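Long-range contacts in allantoicase (Saccharomyces cerevisiae, PDB 1O59), which hydrolyses allantoate to (S)-ureidoglycolate and urea, a step of allantoin degradation that lets yeast use purines as a secondary nitrogen source: residues G110-A115 / E151-G156; H121-S126 / M181-G186; I208-V213 / L264-S269. All coordinates share one frame; numbering follows the deposited sequence.

Contact 1: residues G110-A115 / E151-G156; sequences GEIDTA and EKFECG
Ile-112 and Thr-114 meet Phe-153, Cys-155 and Gly-156 in a buried packing contact between the two antiparallel sheets of the first allantoicase repeat, closed at one end by a hydrogen bond. Strand 105-113 belongs to one sheet and strand 147-154 is an outermost strand of the other, so the side chains of the two sheets meet in the layer between them. Isoleucine suits this place because its two branches serve two partners. CG2 of Ile-112, anti to the backbone N, touches SG of Cys-155 at 3.9 Å, while CG1 comes to the edge of the Phe-153 ring, 4.3 Å from CZ and near the ring plane. Phe-15 meets the same ring edge-to-face. Beyond them, Thr-114 turns OG1 between its backbone N and carbonyl carbon (chi1 54°), from where it donates to O of Gly-156 at 2.6 Å, within the carbonyl plane. Its CG2 lies 4.3 Å from CB of Cys-155. An alanine here would probably leave the Gly-156 carbonyl and the Gln-159 amide without their hydroxyl mate and open a gap beside Cys-155. Since OG1 is bonded to both that carbonyl and that amide N, the apolar layer ends in a buried hydroxyl with two partners.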
ATOM      1  N   GLY A 110      -0.269 -11.335  -1.134  1.00 56.87           N
ATOM      2  CA  GLY A 110       0.364 -10.522  -2.164  1.00 57.49           C
ATOM      3  C   GLY A 110      -0.244 -10.643  -3.534  1.00 58.06           C
ATOM      4  O   GLY A 110      -1.254 -11.320  -3.732  1.00 58.43           O
ATOM      5  N   GLU A 111       0.372  -9.943  -4.475  1.00 59.32           N
ATOM      6  CA  GLU A 111       0.034 -10.027  -5.892  1.00 60.27           C
ATOM      7  C   GLU A 111       1.282 -10.187  -6.761  1.00 60.14           C
ATOM      8  O   GLU A 111       2.285  -9.443  -6.616  1.00 60.81           O
ATOM      9  CB  GLU A 111      -0.735  -8.784  -6.390  1.00 60.17           C
ATOM     10  CG  GLU A 111      -0.975  -8.825  -7.921  1.00 60.17           C
ATOM     11  CD  GLU A 111      -1.714  -7.609  -8.516  1.00 62.01           C
ATOM     12  OE1 GLU A 111      -2.336  -6.814  -7.763  1.00 65.93           O
ATOM     13  OE2 GLU A 111      -1.680  -7.459  -9.765  1.00 63.23           O
ATOM     14  N   ILE A 112       1.180 -11.119  -7.692  1.00 59.94           N
ATOM     15  CA  ILE A 112       2.122 -11.232  -8.786  1.00 60.31           C
ATOM     16  C   ILE A 112       1.368 -11.015 -10.097  1.00 60.27           C
ATOM     17  O   ILE A 112       0.440 -11.770 -10.437  1.00 59.25           O
ATOM     18  CB  ILE A 112       2.826 -12.614  -8.758  1.00 61.01           C
ATOM     19  CG1 ILE A 112       3.834 -12.694  -7.576  1.00 61.17           C
ATOM     20  CG2 ILE A 112       3.508 -12.933 -10.099  1.00 60.52           C
ATOM     21  CD1 ILE A 112       5.113 -11.886  -7.793  1.00 61.76           C
ATOM     22  N   ASP A 113       1.760  -9.947 -10.797  1.00 60.47           N
ATOM     23  CA  ASP A 113       1.214  -9.613 -12.117  1.00 60.66           C
ATOM     24  C   ASP A 113       2.253  -9.867 -13.237  1.00 59.91           C
ATOM     25  O   ASP A 113       3.285  -9.182 -13.332  1.00 60.68           O
ATOM     26  CB  ASP A 113       0.756  -8.140 -12.119  1.00 60.70           C
ATOM     27  CG  ASP A 113      -0.138  -7.768 -13.337  1.00 62.04           C
ATOM     28  OD1 ASP A 113      -0.390  -8.617 -14.264  1.00 61.29           O
ATOM     29  OD2 ASP A 113      -0.626  -6.610 -13.431  1.00 63.75           O
ATOM     30  N   THR A 114       1.973 -10.835 -14.091  1.00 58.95           N
ATOM     31  CA  THR A 114       2.818 -11.120 -15.254  1.00 58.57           C
ATOM     32  C   THR A 114       2.350 -10.386 -16.509  1.00 58.85           C
ATOM     33  O   THR A 114       2.661 -10.807 -17.608  1.00 59.27           O
ATOM     34  CB  THR A 114       2.848 -12.657 -15.539  1.00 58.21           C
ATOM     35  OG1 THR A 114       1.518 -13.173 -15.664  1.00 55.83           O
ATOM     36  CG2 THR A 114       3.419 -13.436 -14.373  1.00 56.84           C
ATOM     37  N   ALA A 115       1.604  -9.294 -16.350  1.00 59.48           N
ATOM     38  CA  ALA A 115       1.058  -8.513 -17.481  1.00 59.74           C
ATOM     39  C   ALA A 115       1.999  -8.319 -18.660  1.00 60.75           C
ATOM     40  O   ALA A 115       3.135  -7.831 -18.506  1.00 61.28           O
ATOM     41  CB  ALA A 115       0.580  -7.147 -17.001  1.00 59.72           C
ATOM     42  N   GLU A 151       5.438 -20.511  -0.430  1.00 60.28           N
ATOM     43  CA  GLU A 151       5.941 -21.652  -1.176  1.00 61.20           C
ATOM     44  C   GLU A 151       5.782 -21.462  -2.678  1.00 59.93           C
ATOM     45  O   GLU A 151       4.947 -20.690  -3.140  1.00 59.58           O
ATOM     46  CB  GLU A 151       5.202 -22.933  -0.757  1.00 61.18           C
ATOM     47  CG  GLU A 151       3.785 -23.019  -1.346  1.00 64.28           C
ATOM     48  CD  GLU A 151       2.778 -23.778  -0.472  1.00 65.40           C
ATOM     49  OE1 GLU A 151       2.634 -25.052  -0.605  1.00 68.07           O
ATOM     50  OE2 GLU A 151       2.110 -23.060   0.344  1.00 71.97           O
ATOM     51  N   LYS A 152       6.585 -22.218  -3.416  1.00 59.23           N
ATOM     52  CA  LYS A 152       6.671 -22.151  -4.868  1.00 58.83           C
ATOM     53  C   LYS A 152       5.302 -22.401  -5.492  1.00 58.33           C
ATOM     54  O   LYS A 152       4.636 -23.378  -5.180  1.00 57.83           O
ATOM     55  CB  LYS A 152       7.697 -23.188  -5.354  1.00 58.46           C
ATOM     56  CG  LYS A 152       8.112 -23.048  -6.795  1.00 59.22           C
ATOM     57  CD  LYS A 152       8.711 -24.357  -7.346  1.00 59.36           C
ATOM     58  CE  LYS A 152      10.169 -24.224  -7.810  1.00 59.90           C
ATOM     59  NZ  LYS A 152      10.639 -25.462  -8.568  1.00 59.18           N
ATOM     60  N   PHE A 153       4.873 -21.501  -6.358  1.00 58.37           N
ATOM     61  CA  PHE A 153       3.633 -21.695  -7.076  1.00 58.35           C
ATOM     62  C   PHE A 153       3.749 -21.255  -8.513  1.00 58.60           C
ATOM     63  O   PHE A 153       4.504 -20.359  -8.854  1.00 57.33           O
ATOM     64  CB  PHE A 153       2.465 -20.973  -6.385  1.00 58.28           C
ATOM     65  CG  PHE A 153       2.574 -19.447  -6.376  1.00 58.74           C
ATOM     66  CD1 PHE A 153       2.134 -18.689  -7.460  1.00 58.11           C
ATOM     67  CD2 PHE A 153       3.076 -18.774  -5.253  1.00 58.29           C
ATOM     68  CE1 PHE A 153       2.226 -17.305  -7.428  1.00 59.23           C
ATOM     69  CE2 PHE A 153       3.153 -17.409  -5.201  1.00 57.33           C
ATOM     70  CZ  PHE A 153       2.730 -16.661  -6.292  1.00 59.68           C
ATOM     71  N   GLU A 154       2.944 -21.900  -9.334  1.00 59.78           N
ATOM     72  CA  GLU A 154       2.900 -21.682 -10.768  1.00 61.03           C
ATOM     73  C   GLU A 154       2.194 -20.376 -11.112  1.00 60.95           C
ATOM     74  O   GLU A 154       1.183 -20.031 -10.517  1.00 60.98           O
ATOM     75  CB  GLU A 154       2.166 -22.853 -11.421  1.00 60.46           C
ATOM     76  CG  GLU A 154       2.333 -22.943 -12.921  1.00 61.73           C
ATOM     77  CD  GLU A 154       1.808 -24.265 -13.494  1.00 63.46           C
ATOM     78  OE1 GLU A 154       1.064 -25.001 -12.770  1.00 66.49           O
ATOM     79  OE2 GLU A 154       2.154 -24.591 -14.667  1.00 66.49           O
ATOM     80  N   CYS A 155       2.755 -19.646 -12.069  1.00 61.10           N
ATOM     81  CA  CYS A 155       2.131 -18.452 -12.625  1.00 60.37           C
ATOM     82  C   CYS A 155       1.745 -18.699 -14.069  1.00 60.19           C
ATOM     83  O   CYS A 155       2.349 -19.526 -14.751  1.00 60.05           O
ATOM     84  CB  CYS A 155       3.120 -17.312 -12.626  1.00 60.89           C
ATOM     85  SG  CYS A 155       3.608 -16.744 -11.017  1.00 59.86           S
ATOM     86  N   GLY A 156       0.752 -17.946 -14.535  1.00 59.89           N
ATOM     87  CA  GLY A 156       0.355 -17.943 -15.942  1.00 59.52           C
ATOM     88  C   GLY A 156       0.729 -16.670 -16.687  1.00 58.83           C
ATOM     89  O   GLY A 156       1.187 -15.693 -16.079  1.00 58.71           O
TER

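Contact 2: residues H121-S126 / M181-G186; sequences HAPFVS and MYPDGG
Tyr-182 stretches its ring alongside the backbone of Phe-124 to Ser-126, turning an edge to it, where strands 124-130 and 176-182 are antiparallel neighbours in a five-stranded sheet. CG stands anti to the carbonyl carbon (chi1 -55°), and from there the ring brings CD1 to 3.6 Å from O of Phe-124, which lies in the ring plane. At the far end Tyr-182 OH donates to OG of Ser-126 at 2.6 Å; serine suits the spot, being small enough to leave room for the phenol while still offering an acceptor. Phe-124 meets the tyrosine ring with its CB, 4.1 Å from CD1, while its own ring turns off and has Tyr-182 O near its edge.

Met-181, a selenomethionine in a non-hydrogen-bonded pair with Val-125, points to the opposite face from Tyr-182; there its SE meets CB of Ala-122, in the loop leading into strand 124-130, at 3.5 Å. Pro-123 sets CD 3.2 Å from O of Tyr-182 and crosses Pro-183, which follows a cis peptide bond, at about a right angle. At Gly-185 a CB would jam against the preceding carbonyl and crowd His-121 O.

Two nearly straight backbone bonds join the segments: Tyr-182 N to Phe-124 O (2.9 Å, 172°) and Ala-122 N to Gly-186 O (2.9 Å).

Lys-152, from the neighbouring strand, makes cation-pi contacts with Phe-124 and Tyr-182. Gripped at its hydroxyl, the Tyr-182 ring is probably restricted in turning, and the two electron-rich rings are likely to stabilise the lysine's positive charge.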
ATOM      1  N   HIS A 121       6.599 -15.254 -19.210  1.00 59.48           N
ATOM      2  CA  HIS A 121       6.263 -14.958 -17.832  1.00 58.64           C
ATOM      3  C   HIS A 121       7.031 -15.888 -16.903  1.00 58.88           C
ATOM      4  O   HIS A 121       7.410 -16.975 -17.301  1.00 58.09           O
ATOM      5  CB  HIS A 121       4.775 -15.159 -17.603  1.00 58.99           C
ATOM      6  CG  HIS A 121       4.295 -16.539 -17.937  1.00 57.73           C
ATOM      7  ND1 HIS A 121       4.163 -17.526 -16.987  1.00 57.76           N
ATOM      8  CD2 HIS A 121       3.975 -17.110 -19.121  1.00 56.32           C
ATOM      9  CE1 HIS A 121       3.760 -18.639 -17.570  1.00 58.24           C
ATOM     10  NE2 HIS A 121       3.647 -18.416 -18.867  1.00 57.10           N
ATOM     11  N   ALA A 122       7.302 -15.419 -15.679  1.00 59.22           N
ATOM     12  CA  ALA A 122       7.781 -16.286 -14.589  1.00 58.95           C
ATOM     13  C   ALA A 122       6.926 -17.565 -14.501  1.00 58.65           C
ATOM     14  O   ALA A 122       5.707 -17.445 -14.314  1.00 59.03           O
ATOM     15  CB  ALA A 122       7.670 -15.549 -13.281  1.00 59.49           C
ATOM     16  N   PRO A 123       7.528 -18.755 -14.646  1.00 57.63           N
ATOM     17  CA  PRO A 123       6.784 -20.010 -14.518  1.00 57.41           C
ATOM     18  C   PRO A 123       6.386 -20.337 -13.097  1.00 56.81           C
ATOM     19  O   PRO A 123       5.332 -20.931 -12.879  1.00 56.77           O
ATOM     20  CB  PRO A 123       7.776 -21.074 -15.019  1.00 57.14           C
ATOM     21  CG  PRO A 123       8.882 -20.333 -15.615  1.00 57.76           C
ATOM     22  CD  PRO A 123       8.946 -19.001 -14.980  1.00 57.61           C
ATOM     23  N   PHE A 124       7.254 -20.006 -12.151  1.00 56.16           N
ATOM     24  CA  PHE A 124       7.024 -20.298 -10.759  1.00 55.92           C
ATOM     25  C   PHE A 124       7.697 -19.207  -9.948  1.00 56.55           C
ATOM     26  O   PHE A 124       8.749 -18.694 -10.311  1.00 56.09           O
ATOM     27  CB  PHE A 124       7.613 -21.633 -10.323  1.00 55.58           C
ATOM     28  CG  PHE A 124       7.005 -22.843 -10.985  1.00 54.85           C
ATOM     29  CD1 PHE A 124       7.567 -23.371 -12.135  1.00 56.48           C
ATOM     30  CD2 PHE A 124       5.916 -23.485 -10.429  1.00 54.01           C
ATOM     31  CE1 PHE A 124       7.038 -24.512 -12.749  1.00 55.28           C
ATOM     32  CE2 PHE A 124       5.371 -24.603 -11.025  1.00 54.63           C
ATOM     33  CZ  PHE A 124       5.928 -25.127 -12.184  1.00 55.59           C
ATOM     34  N   VAL A 125       7.073 -18.890  -8.822  1.00 57.20           N
ATOM     35  CA  VAL A 125       7.546 -17.879  -7.915  1.00 57.51           C
ATOM     36  C   VAL A 125       7.513 -18.485  -6.511  1.00 57.70           C
ATOM     37  O   VAL A 125       6.650 -19.320  -6.192  1.00 57.49           O
ATOM     38  CB  VAL A 125       6.635 -16.626  -8.025  1.00 57.95           C
ATOM     39  CG1 VAL A 125       6.652 -15.810  -6.786  1.00 59.60           C
ATOM     40  CG2 VAL A 125       7.036 -15.728  -9.238  1.00 57.98           C
ATOM     41  N   SER A 126       8.490 -18.112  -5.693  1.00 57.87           N
ATOM     42  CA  SER A 126       8.378 -18.282  -4.247  1.00 57.99           C
ATOM     43  C   SER A 126       8.833 -16.962  -3.580  1.00 58.16           C
ATOM     44  O   SER A 126       9.477 -16.108  -4.216  1.00 56.68           O
ATOM     45  CB  SER A 126       9.119 -19.541  -3.732  1.00 57.84           C
ATOM     46  OG  SER A 126      10.534 -19.427  -3.741  1.00 56.81           O
HETATM   47  N   MSE A 181      12.134 -16.208  -8.806  1.00 56.56           N
HETATM   48  CA  MSE A 181      11.503 -16.640 -10.061  1.00 55.13           C
HETATM   49  C   MSE A 181      12.304 -17.812 -10.648  1.00 55.03           C
HETATM   50  O   MSE A 181      13.520 -17.689 -10.896  1.00 54.21           O
HETATM   51  CB  MSE A 181      11.517 -15.446 -11.035  1.00 55.70           C
HETATM   52  CG  MSE A 181      11.301 -15.764 -12.521  1.00 55.13           C
HETATM   53 SE   MSE A 181      10.869 -14.136 -13.554  0.50 49.09          SE
HETATM   54  CE  MSE A 181      12.417 -13.249 -13.323  1.00 50.17           C
ATOM     55  N   TYR A 182      11.620 -18.925 -10.875  1.00 54.60           N
ATOM     56  CA  TYR A 182      12.258 -20.147 -11.320  1.00 55.34           C
ATOM     57  C   TYR A 182      11.956 -20.455 -12.794  1.00 55.74           C
ATOM     58  O   TYR A 182      10.798 -20.784 -13.109  1.00 56.48           O
ATOM     59  CB  TYR A 182      11.757 -21.340 -10.502  1.00 55.33           C
ATOM     60  CG  TYR A 182      11.894 -21.241  -8.991  1.00 55.64           C
ATOM     61  CD1 TYR A 182      10.968 -20.524  -8.226  1.00 54.93           C
ATOM     62  CD2 TYR A 182      12.899 -21.940  -8.321  1.00 55.56           C
ATOM     63  CE1 TYR A 182      11.057 -20.478  -6.843  1.00 55.72           C
ATOM     64  CE2 TYR A 182      13.007 -21.897  -6.934  1.00 55.64           C
ATOM     65  CZ  TYR A 182      12.084 -21.176  -6.199  1.00 56.36           C
ATOM     66  OH  TYR A 182      12.200 -21.139  -4.826  1.00 57.02           O
ATOM     67  N   PRO A 183      12.951 -20.402 -13.693  1.00 55.29           N
ATOM     68  CA  PRO A 183      14.351 -20.070 -13.413  1.00 55.44           C
ATOM     69  C   PRO A 183      14.730 -18.662 -13.863  1.00 55.77           C
ATOM     70  O   PRO A 183      15.776 -18.150 -13.466  1.00 55.64           O
ATOM     71  CB  PRO A 183      15.104 -21.085 -14.253  1.00 55.31           C
ATOM     72  CG  PRO A 183      14.243 -21.224 -15.437  1.00 55.67           C
ATOM     73  CD  PRO A 183      12.818 -21.153 -14.948  1.00 55.19           C
ATOM     74  N   ASP A 184      13.847 -18.068 -14.664  1.00 56.02           N
ATOM     75  CA  ASP A 184      14.036 -16.790 -15.306  1.00 56.38           C
ATOM     76  C   ASP A 184      12.733 -16.414 -16.049  1.00 56.92           C
ATOM     77  O   ASP A 184      11.848 -17.259 -16.218  1.00 56.89           O
ATOM     78  CB  ASP A 184      15.246 -16.814 -16.267  1.00 56.11           C
ATOM     79  CG  ASP A 184      15.186 -17.918 -17.295  1.00 55.08           C
ATOM     80  OD1 ASP A 184      14.373 -17.845 -18.221  1.00 51.85           O
ATOM     81  OD2 ASP A 184      15.970 -18.885 -17.302  1.00 55.87           O
ATOM     82  N   GLY A 185      12.618 -15.146 -16.462  1.00 57.11           N
ATOM     83  CA  GLY A 185      11.444 -14.672 -17.202  1.00 56.66           C
ATOM     84  C   GLY A 185      11.057 -13.239 -16.888  1.00 56.78           C
ATOM     85  O   GLY A 185      11.893 -12.409 -16.553  1.00 56.03           O
ATOM     86  N   GLY A 186       9.768 -12.954 -16.961  1.00 57.16           N
ATOM     87  CA  GLY A 186       9.286 -11.609 -16.702  1.00 57.41           C
ATOM     88  C   GLY A 186       8.169 -11.568 -15.682  1.00 58.04           C
ATOM     89  O   GLY A 186       7.320 -12.483 -15.599  1.00 57.55           O
TER

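Contact 3: residues I208-V213 / L264-S269; sequences IDLAYV and LGRESS
Leu-210 and Gly-265 share the one hydrogen bond that crosses this contact: Gly-265 N gives its hydrogen to Leu-210 O at 2.8 Å in an almost straight line (172°). Lacking a side chain, Gly-265 lets the loop come close to Leu-210; a CB would point toward the other segment. Within 208-213, Asp-209 OD1 accepts from Ala-211 N at 3.0 Å, approached from above the carboxylate plane, and Tyr-212 N reaches back to Asp-209 O. The same OD1 is also bonded to Val-352 N of strand 346-354.

The apolar contacts gather round Leu-210, whose branches part to different neighbours. CD1 lies 3.8 Å from CB of Ser-268, and CD2 lies 4.2 Å from CB of Arg-266. Leu-264 CD2 packs against Leu-210 CB (4.2 Å) and Ala-211 CB (4.1 Å). Serine suits its place because its CB serves the leucine while OG bonds to the backbone of Ile-332 and Val-334.

The charged group is Arg-266, which is exposed. Ile-208 CD1 sits over one face of its guanidinium, 3.7 Å from NH2, the two side chains crossing at about a right angle; NE forms a salt bridge with the C-terminal carboxylate of Tyr-355.

The Asp-209 bonds make an Asx turn overlapping a type I beta turn from Asp-209 to Tyr-212, packed against the loop by which the chain passes from strand 258-263 in one sheet of the second repeat to strand 270-277 in the other.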
ATOM      1  N   ILE A 208       2.225  11.131  17.842  1.00 66.69           N
ATOM      2  CA  ILE A 208       2.497  10.520  16.564  1.00 65.23           C
ATOM      3  C   ILE A 208       1.348  10.832  15.606  1.00 64.17           C
ATOM      4  O   ILE A 208       0.286  11.327  16.010  1.00 62.97           O
ATOM      5  CB  ILE A 208       2.683   8.962  16.724  1.00 65.33           C
ATOM      6  CG1 ILE A 208       1.426   8.290  17.307  1.00 65.53           C
ATOM      7  CG2 ILE A 208       3.872   8.642  17.635  1.00 65.04           C
ATOM      8  CD1 ILE A 208       1.382   6.808  17.103  1.00 64.66           C
ATOM      9  N   ASP A 209       1.571  10.538  14.337  1.00 62.74           N
ATOM     10  CA  ASP A 209       0.494  10.554  13.372  1.00 62.44           C
ATOM     11  C   ASP A 209      -0.218   9.193  13.417  1.00 61.95           C
ATOM     12  O   ASP A 209       0.231   8.199  12.841  1.00 60.91           O
ATOM     13  CB  ASP A 209       1.009  10.876  11.961  1.00 62.37           C
ATOM     14  CG  ASP A 209      -0.109  11.070  10.962  1.00 62.44           C
ATOM     15  OD1 ASP A 209      -1.288  10.811  11.295  1.00 61.14           O
ATOM     16  OD2 ASP A 209       0.103  11.457   9.803  1.00 64.03           O
ATOM     17  N   LEU A 210      -1.348   9.183  14.108  1.00 61.53           N
ATOM     18  CA  LEU A 210      -2.119   7.982  14.314  1.00 61.50           C
ATOM     19  C   LEU A 210      -2.669   7.460  13.012  1.00 62.06           C
ATOM     20  O   LEU A 210      -3.021   6.293  12.927  1.00 62.37           O
ATOM     21  CB  LEU A 210      -3.280   8.249  15.285  1.00 61.14           C
ATOM     22  CG  LEU A 210      -2.839   8.678  16.686  1.00 60.40           C
ATOM     23  CD1 LEU A 210      -4.006   9.200  17.477  1.00 59.83           C
ATOM     24  CD2 LEU A 210      -2.133   7.529  17.420  1.00 59.64           C
ATOM     25  N   ALA A 211      -2.740   8.324  12.004  1.00 63.03           N
ATOM     26  CA  ALA A 211      -3.259   7.952  10.691  1.00 63.39           C
ATOM     27  C   ALA A 211      -2.184   7.611   9.660  1.00 63.75           C
ATOM     28  O   ALA A 211      -2.495   7.304   8.503  1.00 64.05           O
ATOM     29  CB  ALA A 211      -4.123   9.072  10.178  1.00 63.92           C
ATOM     30  N   TYR A 212      -0.922   7.648  10.060  1.00 63.57           N
ATOM     31  CA  TYR A 212       0.174   7.355   9.130  1.00 63.39           C
ATOM     32  C   TYR A 212       0.308   5.850   8.859  1.00 63.48           C
ATOM     33  O   TYR A 212       0.201   5.022   9.772  1.00 64.54           O
ATOM     34  CB  TYR A 212       1.470   7.883   9.750  1.00 63.54           C
ATOM     35  CG  TYR A 212       2.692   7.973   8.898  1.00 62.86           C
ATOM     36  CD1 TYR A 212       2.630   8.363   7.564  1.00 63.92           C
ATOM     37  CD2 TYR A 212       3.950   7.747   9.464  1.00 63.59           C
ATOM     38  CE1 TYR A 212       3.806   8.512   6.812  1.00 64.65           C
ATOM     39  CE2 TYR A 212       5.107   7.878   8.734  1.00 63.13           C
ATOM     40  CZ  TYR A 212       5.035   8.273   7.410  1.00 63.96           C
ATOM     41  OH  TYR A 212       6.197   8.379   6.684  1.00 64.93           O
ATOM     42  N   VAL A 213       0.620   5.512   7.622  1.00 63.00           N
ATOM     43  CA  VAL A 213       0.700   4.141   7.230  1.00 63.27           C
ATOM     44  C   VAL A 213       1.785   3.380   7.998  1.00 63.23           C
ATOM     45  O   VAL A 213       1.589   2.195   8.352  1.00 62.29           O
ATOM     46  CB  VAL A 213       0.861   3.972   5.668  1.00 63.57           C
ATOM     47  CG1 VAL A 213       2.182   4.531   5.135  1.00 63.33           C
ATOM     48  CG2 VAL A 213       0.711   2.480   5.282  1.00 63.51           C
ATOM     49  N   LEU A 264      -7.108   3.924  12.464  1.00 62.92           N
ATOM     50  CA  LEU A 264      -5.904   4.474  13.049  1.00 63.16           C
ATOM     51  C   LEU A 264      -4.990   3.354  13.510  1.00 63.43           C
ATOM     52  O   LEU A 264      -5.435   2.228  13.756  1.00 63.34           O
ATOM     53  CB  LEU A 264      -6.257   5.356  14.248  1.00 63.35           C
ATOM     54  CG  LEU A 264      -7.200   6.555  14.014  1.00 64.01           C
ATOM     55  CD1 LEU A 264      -7.426   7.355  15.329  1.00 64.57           C
ATOM     56  CD2 LEU A 264      -6.673   7.465  12.903  1.00 62.99           C
ATOM     57  N   GLY A 265      -3.702   3.673  13.632  1.00 63.66           N
ATOM     58  CA  GLY A 265      -2.694   2.690  14.004  1.00 63.60           C
ATOM     59  C   GLY A 265      -2.871   2.175  15.410  1.00 63.88           C
ATOM     60  O   GLY A 265      -2.355   1.116  15.751  1.00 64.45           O
ATOM     61  N   ARG A 266      -3.632   2.928  16.197  1.00 64.45           N
ATOM     62  CA  ARG A 266      -3.869   2.718  17.619  1.00 65.05           C
ATOM     63  C   ARG A 266      -5.218   3.378  17.936  1.00 65.14           C
ATOM     64  O   ARG A 266      -5.600   4.345  17.299  1.00 64.81           O
ATOM     65  CB  ARG A 266      -2.814   3.507  18.389  1.00 65.26           C
ATOM     66  CG  ARG A 266      -2.112   2.802  19.439  1.00 66.50           C
ATOM     67  CD  ARG A 266      -1.901   3.608  20.720  1.00 69.15           C
ATOM     68  NE  ARG A 266      -1.193   4.911  20.698  1.00 69.73           N
ATOM     69  CZ  ARG A 266       0.130   5.100  20.544  1.00 69.38           C
ATOM     70  NH1 ARG A 266       0.958   4.104  20.230  1.00 67.46           N
ATOM     71  NH2 ARG A 266       0.614   6.329  20.661  1.00 69.34           N
ATOM     72  N   GLU A 267      -5.913   2.921  18.958  1.00 65.79           N
ATOM     73  CA  GLU A 267      -7.008   3.722  19.535  1.00 65.59           C
ATOM     74  C   GLU A 267      -6.413   4.976  20.216  1.00 64.60           C
ATOM     75  O   GLU A 267      -5.510   4.881  21.045  1.00 63.60           O
ATOM     76  CB  GLU A 267      -7.815   2.875  20.530  1.00 65.65           C
ATOM     77  CG  GLU A 267      -8.896   3.629  21.304  1.00 67.23           C
ATOM     78  CD  GLU A 267      -9.440   2.826  22.462  1.00 67.91           C
ATOM     79  OE1 GLU A 267      -9.764   1.646  22.198  1.00 72.91           O
ATOM     80  OE2 GLU A 267      -9.523   3.355  23.614  1.00 69.60           O
ATOM     81  N   SER A 268      -6.924   6.149  19.846  1.00 64.40           N
ATOM     82  CA  SER A 268      -6.495   7.415  20.441  1.00 63.84           C
ATOM     83  C   SER A 268      -6.902   7.539  21.917  1.00 63.72           C
ATOM     84  O   SER A 268      -7.843   6.883  22.379  1.00 63.44           O
ATOM     85  CB  SER A 268      -7.099   8.593  19.676  1.00 63.83           C
ATOM     86  OG  SER A 268      -8.432   8.858  20.101  1.00 63.27           O
ATOM     87  N   SER A 269      -6.151   8.364  22.643  1.00 63.42           N
ATOM     88  CA  SER A 269      -6.557   8.889  23.949  1.00 63.46           C
ATOM     89  C   SER A 269      -6.672  10.414  23.883  1.00 63.28           C
ATOM     90  O   SER A 269      -7.435  11.022  24.624  1.00 63.65           O
ATOM     91  CB  SER A 269      -5.529   8.512  24.996  1.00 63.39           C
ATOM     92  OG  SER A 269      -4.945   7.261  24.680  1.00 65.35           O
TER

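How the contacts relate
Contacts 1 and 2 form one continuous region of the first repeat, with centres 8 Å apart. Strand 124-130 lies next to strand 147-154 in the five-stranded sheet, where Phe-153 N approaches Val-125 O at 2.8 Å and Cys-155 N approaches Pro-123 O at 3.0 Å, both probable hydrogen bonds. Contact 2 lies at one end of strands 124-130 and 176-182 of that sheet, and contact 1 joins its outermost strand 147-154 to strand 105-113 of the other. Contact 3 stands apart across the chain's centre, its centre 33 Å from that of contact 1 and 39 Å from that of contact 2, with nearest atoms about 15 Å and 23 Å away. None of the three can be tied to the catalytic site from this geometry.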